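DltD domain-containing protein (Beauveria bassiana, PDB 7D78) is a thioesterase, DcsB, of the polyketide transferase af380 family that probably closes polyketide chains into medium-ring lactones. Local coordinates at residues Lys127-Gly132 and Ala152-Cys157; Thr257-Val262 and Glu280-Thr285. All coordinates share one frame; numbering follows the deposited sequence.

Overall arrangement
Both contacts reach the same mixed beta sheet, about 11 Å apart between their centres. Contact 1 pairs strands 127-133 and 150-156 in its interior and is wholly buried. Contact 2 lies further out, about 17 Å from the centre of the chain, and is partly buried. It sets the start of strand 259-264 against the turn from helix 272-281 to strand 286-291, one of the sheet's two edge strands in this chain. Strand 150-156 adjoins strand 259-264, so the two contacts touch: Met155 N probably donates to Leu260 O. Contact 1 rests on regular backbone bonds with apolar side chains. Contact 2 mixes one backbone hydrogen bond, one side-chain amide bond and a ring contact.

Contact 1: residues Lys127-Gly132 and Ala152-Cys157; sequences KITLWG and ALVMVC
The indole of Trp131 leans obliquely on two valines of the neighbouring strand. Its CD1 meets Val154 CG1 at 3.4 Å. Further out on the indole, CZ2 of the six-membered ring comes to 3.8 Å from Val156 CG2. The torsion explains this reach: CG stands opposite the backbone N (chi1 -174°), and the six-membered ring extends toward Val156. Phe75 packs edge-to-face with the indole. With an alanine in its place, Val154 CG1 and Val156 CG2 would probably lose their aromatic partner, and a gap would open toward Phe75. Two residues earlier, on the same face of the sheet, Thr129 OG1 lies 3.6 Å from Ala152 CB. The two strands run parallel, 11° apart, and form a right-handed beta-alpha-beta unit with helix 135-146, as expected of an alpha/beta hydrolase fold. Four backbone hydrogen bonds run between residues 127-132 and 152-157. Ala152 O receives Leu130 N, and Leu130 O receives Val154 N. Val154 O then takes Gly132 N at 2.9 Å, and Gly132 O takes Val156 N at 2.9 Å with an N-H...O angle of 170°. Gly132 is the first glycine of a GxSxG sequence, consistent with a nucleophile elbow just beyond the strand. On the other face, Leu130 and Leu153 pack against helix 135-146. The buried Ala152 N finds no partner in the model, although Ile128 already bonds to Lys151 just before it.

Contact 2: residues Thr257-Val262 and Glu280-Thr285; sequences TPVLMV and ELFPQT
Val259 sends its CB toward the turn of residues 282-285, and its two methyls part there. CG1 sits between the backbone N and the carbonyl carbon (chi1 49°). This places it over one face of the Phe282 ring, 4.0 Å from the centroid and 23° off the ring normal, a CH-pi contact. The methyl is displaced toward the rim on the CD2 side. CG1 also lies 3.8 Å from Gln284 NE2. CG2 meets Phe282 CE2 at 4.0 Å. The CE methyl of Met261 approaches the edge of the same ring, near its plane, 4.3 Å from CE2. Gln284 bends at chi2 (-88°), and its amide turns back to Thr257. NE2 donates to Thr257 O at 2.7 Å; the acceptor lies in the plane of the amide, but the donor stands above the carbonyl plane. NE2 also bonds to Val254 O, so two carbonyls fix the rotation of the amide. Val259 N donates to Thr285 O at 3.1 Å, and the CA-H of Pro258 makes a CA-H...O contact with Thr285 O, 3.2 Å from CA. The contact sits in a beta-alpha-beta unit: residues 257-262 lead into and form most of its first strand, and residues 282-285 join helix 272-281 to strand 286-291. Val259 continues the pairing by a backbone bond to Lys287. The loop is thus held by directional hydrogen bonds at Thr257 O and Val259 N and by less directional apolar packing on the Phe282 ring.

Contact 1: residues Lys127-Gly132 and Ala152-Cys157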
loop_
_atom_site.group_PDB
_atom_site.type_symbol
_atom_site.label_atom_id
_atom_site.label_comp_id
_atom_site.label_asym_id
_atom_site.label_seq_id
_atom_site.Cartn_x
_atom_site.Cartn_y
_atom_site.Cartn_z
ATOM N N LYS A 127 -14.892 0.390 -24.222
ATOM C CA LYS A 127 -15.288 1.752 -23.872
ATOM C C LYS A 127 -15.604 1.843 -22.372
ATOM O O LYS A 127 -16.689 2.266 -21.983
ATOM C CB LYS A 127 -16.502 2.226 -24.683
ATOM C CG LYS A 127 -16.334 2.239 -26.200
ATOM C CD LYS A 127 -17.616 2.783 -26.844
ATOM C CE LYS A 127 -17.616 2.678 -28.362
ATOM N NZ LYS A 127 -18.943 3.133 -28.890
ATOM N N ILE A 128 -14.638 1.461 -21.526
ATOM C CA ILE A 128 -14.787 1.503 -20.069
ATOM C C ILE A 128 -14.198 2.809 -19.542
ATOM O O ILE A 128 -13.054 3.156 -19.870
ATOM C CB ILE A 128 -14.092 0.301 -19.401
ATOM C CG1 ILE A 128 -14.613 -1.031 -19.950
ATOM C CG2 ILE A 128 -14.221 0.393 -17.883
ATOM C CD1 ILE A 128 -16.113 -1.269 -19.738
ATOM N N THR A 129 -14.967 3.523 -18.710
ATOM C CA THR A 129 -14.535 4.743 -18.030
ATOM C C THR A 129 -14.636 4.539 -16.524
ATOM O O THR A 129 -15.590 3.914 -16.042
ATOM C CB THR A 129 -15.394 5.962 -18.456
ATOM O OG1 THR A 129 -15.064 6.332 -19.802
ATOM C CG2 THR A 129 -15.176 7.192 -17.524
ATOM N N LEU A 130 -13.634 5.030 -15.784
ATOM C CA LEU A 130 -13.682 5.052 -14.325
ATOM C C LEU A 130 -13.993 6.462 -13.841
ATOM O O LEU A 130 -13.374 7.439 -14.288
ATOM C CB LEU A 130 -12.374 4.567 -13.695
ATOM C CG LEU A 130 -12.015 3.082 -13.857
ATOM C CD1 LEU A 130 -10.869 2.704 -12.937
ATOM C CD2 LEU A 130 -13.229 2.150 -13.657
ATOM N N TRP A 131 -14.950 6.547 -12.919
ATOM C CA TRP A 131 -15.487 7.790 -12.383
ATOM C C TRP A 131 -15.435 7.676 -10.868
ATOM O O TRP A 131 -15.795 6.635 -10.314
ATOM C CB TRP A 131 -16.932 7.984 -12.878
ATOM C CG TRP A 131 -17.627 9.284 -12.542
ATOM C CD1 TRP A 131 -17.906 10.307 -13.409
ATOM C CD2 TRP A 131 -18.188 9.667 -11.277
ATOM N NE1 TRP A 131 -18.586 11.308 -12.759
ATOM C CE2 TRP A 131 -18.773 10.941 -11.450
ATOM C CE3 TRP A 131 -18.243 9.063 -10.012
ATOM C CZ2 TRP A 131 -19.400 11.627 -10.403
ATOM C CZ3 TRP A 131 -18.874 9.752 -8.966
ATOM C CH2 TRP A 131 -19.444 11.014 -9.175
ATOM N N GLY A 132 -14.979 8.718 -10.200
ATOM C CA GLY A 132 -14.881 8.665 -8.751
ATOM C C GLY A 132 -15.110 10.023 -8.137
ATOM O O GLY A 132 -14.699 11.050 -8.689
ATOM N N ALA A 152 -10.830 6.307 -19.881
ATOM C CA ALA A 152 -10.947 7.680 -19.413
ATOM C C ALA A 152 -11.123 7.649 -17.906
ATOM O O ALA A 152 -11.601 6.664 -17.336
ATOM C CB ALA A 152 -12.120 8.425 -20.058
ATOM N N LEU A 153 -10.752 8.758 -17.278
ATOM C CA LEU A 153 -10.769 8.907 -15.831
ATOM C C LEU A 153 -11.448 10.226 -15.499
ATOM O O LEU A 153 -11.020 11.281 -15.975
ATOM C CB LEU A 153 -9.348 8.880 -15.271
ATOM C CG LEU A 153 -9.149 9.287 -13.814
ATOM C CD1 LEU A 153 -9.803 8.253 -12.896
ATOM C CD2 LEU A 153 -7.652 9.399 -13.530
ATOM N N VAL A 154 -12.505 10.172 -14.698
ATOM C CA VAL A 154 -13.187 11.368 -14.219
ATOM C C VAL A 154 -13.031 11.411 -12.712
ATOM O O VAL A 154 -13.494 10.503 -12.011
ATOM C CB VAL A 154 -14.669 11.378 -14.614
ATOM C CG1 VAL A 154 -15.374 12.557 -13.962
ATOM C CG2 VAL A 154 -14.798 11.433 -16.130
ATOM N N MET A 155 -12.370 12.449 -12.218
ATOM C CA MET A 155 -12.182 12.650 -10.788
ATOM C C MET A 155 -12.963 13.882 -10.361
ATOM O O MET A 155 -12.726 14.986 -10.869
ATOM C CB MET A 155 -10.706 12.820 -10.439
ATOM C CG MET A 155 -9.867 11.567 -10.627
ATOM S SD MET A 155 -8.191 11.840 -10.033
ATOM C CE MET A 155 -7.538 12.907 -11.308
ATOM N N VAL A 156 -13.879 13.696 -9.424
ATOM C CA VAL A 156 -14.623 14.797 -8.832
ATOM C C VAL A 156 -14.075 15.028 -7.432
ATOM O O VAL A 156 -14.040 14.101 -6.614
ATOM C CB VAL A 156 -16.129 14.502 -8.808
ATOM C CG1 VAL A 156 -16.893 15.652 -8.149
ATOM C CG2 VAL A 156 -16.616 14.240 -10.217
ATOM N N CYS A 157 -13.636 16.261 -7.171
ATOM C CA CYS A 157 -13.058 16.709 -5.905
ATOM C C CYS A 157 -12.143 15.652 -5.263
ATOM O O CYS A 157 -12.346 15.278 -4.104
ATOM C CB CYS A 157 -14.148 17.150 -4.931
ATOM S SG CYS A 157 -15.377 15.876 -4.464
#

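Contact 2: residues Thr257-Val262 and Glu280-Thr285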
loop_
_atom_site.group_PDB
_atom_site.type_symbol
_atom_site.label_atom_id
_atom_site.label_comp_id
_atom_site.label_asym_id
_atom_site.label_seq_id
_atom_site.Cartn_x
_atom_site.Cartn_y
_atom_site.Cartn_z
ATOM N N THR A 257 -3.994 8.084 -19.784
ATOM C CA THR A 257 -5.451 8.053 -19.662
ATOM C C THR A 257 -6.049 9.455 -19.711
ATOM O O THR A 257 -5.740 10.276 -18.837
ATOM C CB THR A 257 -5.825 7.371 -18.352
ATOM O OG1 THR A 257 -5.115 6.129 -18.264
ATOM C CG2 THR A 257 -7.330 7.121 -18.289
ATOM N N PRO A 258 -6.898 9.768 -20.692
ATOM C CA PRO A 258 -7.589 11.063 -20.702
ATOM C C PRO A 258 -8.307 11.296 -19.384
ATOM O O PRO A 258 -9.037 10.429 -18.893
ATOM C CB PRO A 258 -8.586 10.928 -21.860
ATOM C CG PRO A 258 -8.046 9.851 -22.729
ATOM C CD PRO A 258 -7.300 8.910 -21.818
ATOM N N VAL A 259 -8.089 12.468 -18.794
ATOM C CA VAL A 259 -8.545 12.716 -17.432
ATOM C C VAL A 259 -9.312 14.028 -17.369
ATOM O O VAL A 259 -8.831 15.067 -17.836
ATOM C CB VAL A 259 -7.377 12.711 -16.422
ATOM C CG1 VAL A 259 -6.226 13.592 -16.899
ATOM C CG2 VAL A 259 -7.865 13.146 -15.023
ATOM N N LEU A 260 -10.490 13.975 -16.766
ATOM C CA LEU A 260 -11.279 15.149 -16.429
ATOM C C LEU A 260 -11.291 15.290 -14.916
ATOM O O LEU A 260 -11.636 14.337 -14.208
ATOM C CB LEU A 260 -12.712 15.016 -16.956
ATOM C CG LEU A 260 -13.714 16.013 -16.381
ATOM C CD1 LEU A 260 -13.398 17.411 -16.910
ATOM C CD2 LEU A 260 -15.133 15.591 -16.753
ATOM N N MET A 261 -10.900 16.459 -14.420
ATOM C CA MET A 261 -11.008 16.765 -13.002
ATOM C C MET A 261 -12.019 17.881 -12.782
ATOM O O MET A 261 -11.948 18.933 -13.434
ATOM C CB MET A 261 -9.660 17.174 -12.414
ATOM C CG MET A 261 -9.739 17.470 -10.923
ATOM S SD MET A 261 -8.143 17.952 -10.244
ATOM C CE MET A 261 -7.142 16.525 -10.652
ATOM N N VAL A 262 -12.939 17.656 -11.851
ATOM C CA VAL A 262 -13.918 18.646 -11.425
ATOM C C VAL A 262 -13.591 19.040 -9.991
ATOM O O VAL A 262 -13.684 18.211 -9.074
ATOM C CB VAL A 262 -15.348 18.104 -11.534
ATOM C CG1 VAL A 262 -16.358 19.164 -11.085
ATOM C CG2 VAL A 262 -15.631 17.634 -12.960
ATOM N N GLU A 280 -2.146 19.747 -12.960
ATOM C CA GLU A 280 -1.143 20.385 -13.806
ATOM C C GLU A 280 -0.091 19.394 -14.284
ATOM O O GLU A 280 0.476 19.571 -15.366
ATOM C CB GLU A 280 -0.468 21.540 -13.056
ATOM C CG GLU A 280 -1.079 22.910 -13.339
ATOM C CD GLU A 280 -0.602 23.980 -12.363
ATOM O OE1 GLU A 280 -1.453 24.700 -11.788
ATOM O OE2 GLU A 280 0.629 24.101 -12.169
ATOM N N LEU A 281 0.176 18.341 -13.506
ATOM C CA LEU A 281 1.240 17.409 -13.858
ATOM C C LEU A 281 0.880 16.480 -15.014
ATOM O O LEU A 281 1.789 15.968 -15.675
ATOM C CB LEU A 281 1.624 16.565 -12.645
ATOM C CG LEU A 281 2.218 17.351 -11.475
ATOM C CD1 LEU A 281 2.585 16.401 -10.337
ATOM C CD2 LEU A 281 3.432 18.141 -11.944
ATOM N N PHE A 282 -0.405 16.234 -15.260
ATOM C CA PHE A 282 -0.793 15.257 -16.272
ATOM C C PHE A 282 -0.289 15.691 -17.649
ATOM O O PHE A 282 -0.565 16.819 -18.075
ATOM C CB PHE A 282 -2.314 15.090 -16.311
ATOM C CG PHE A 282 -2.893 14.384 -15.105
ATOM C CD1 PHE A 282 -2.459 13.119 -14.741
ATOM C CD2 PHE A 282 -3.896 14.980 -14.351
ATOM C CE1 PHE A 282 -3.010 12.457 -13.634
ATOM C CE2 PHE A 282 -4.451 14.328 -13.243
ATOM C CZ PHE A 282 -4.001 13.067 -12.887
ATOM N N PRO A 283 0.454 14.835 -18.368
ATOM C CA PRO A 283 0.932 15.220 -19.710
ATOM C C PRO A 283 -0.067 14.931 -20.818
ATOM O O PRO A 283 0.031 15.520 -21.900
ATOM C CB PRO A 283 2.200 14.375 -19.879
ATOM C CG PRO A 283 1.904 13.126 -19.066
ATOM C CD PRO A 283 1.091 13.593 -17.885
ATOM N N GLN A 284 -1.033 14.049 -20.569
ATOM C CA GLN A 284 -1.908 13.540 -21.619
ATOM C C GLN A 284 -3.096 14.481 -21.848
ATOM O O GLN A 284 -3.197 15.559 -21.252
ATOM C CB GLN A 284 -2.382 12.129 -21.266
ATOM C CG GLN A 284 -3.408 12.080 -20.129
ATOM C CD GLN A 284 -2.769 11.987 -18.760
ATOM O OE1 GLN A 284 -1.741 12.613 -18.490
ATOM N NE2 GLN A 284 -3.388 11.212 -17.875
ATOM N N THR A 285 -4.018 14.061 -22.720
ATOM C CA THR A 285 -5.294 14.754 -22.907
ATOM C C THR A 285 -6.027 14.920 -21.583
ATOM O O THR A 285 -6.213 13.951 -20.842
ATOM C CB THR A 285 -6.169 13.959 -23.881
ATOM O OG1 THR A 285 -5.482 13.792 -25.126
ATOM C CG2 THR A 285 -7.491 14.660 -24.117
#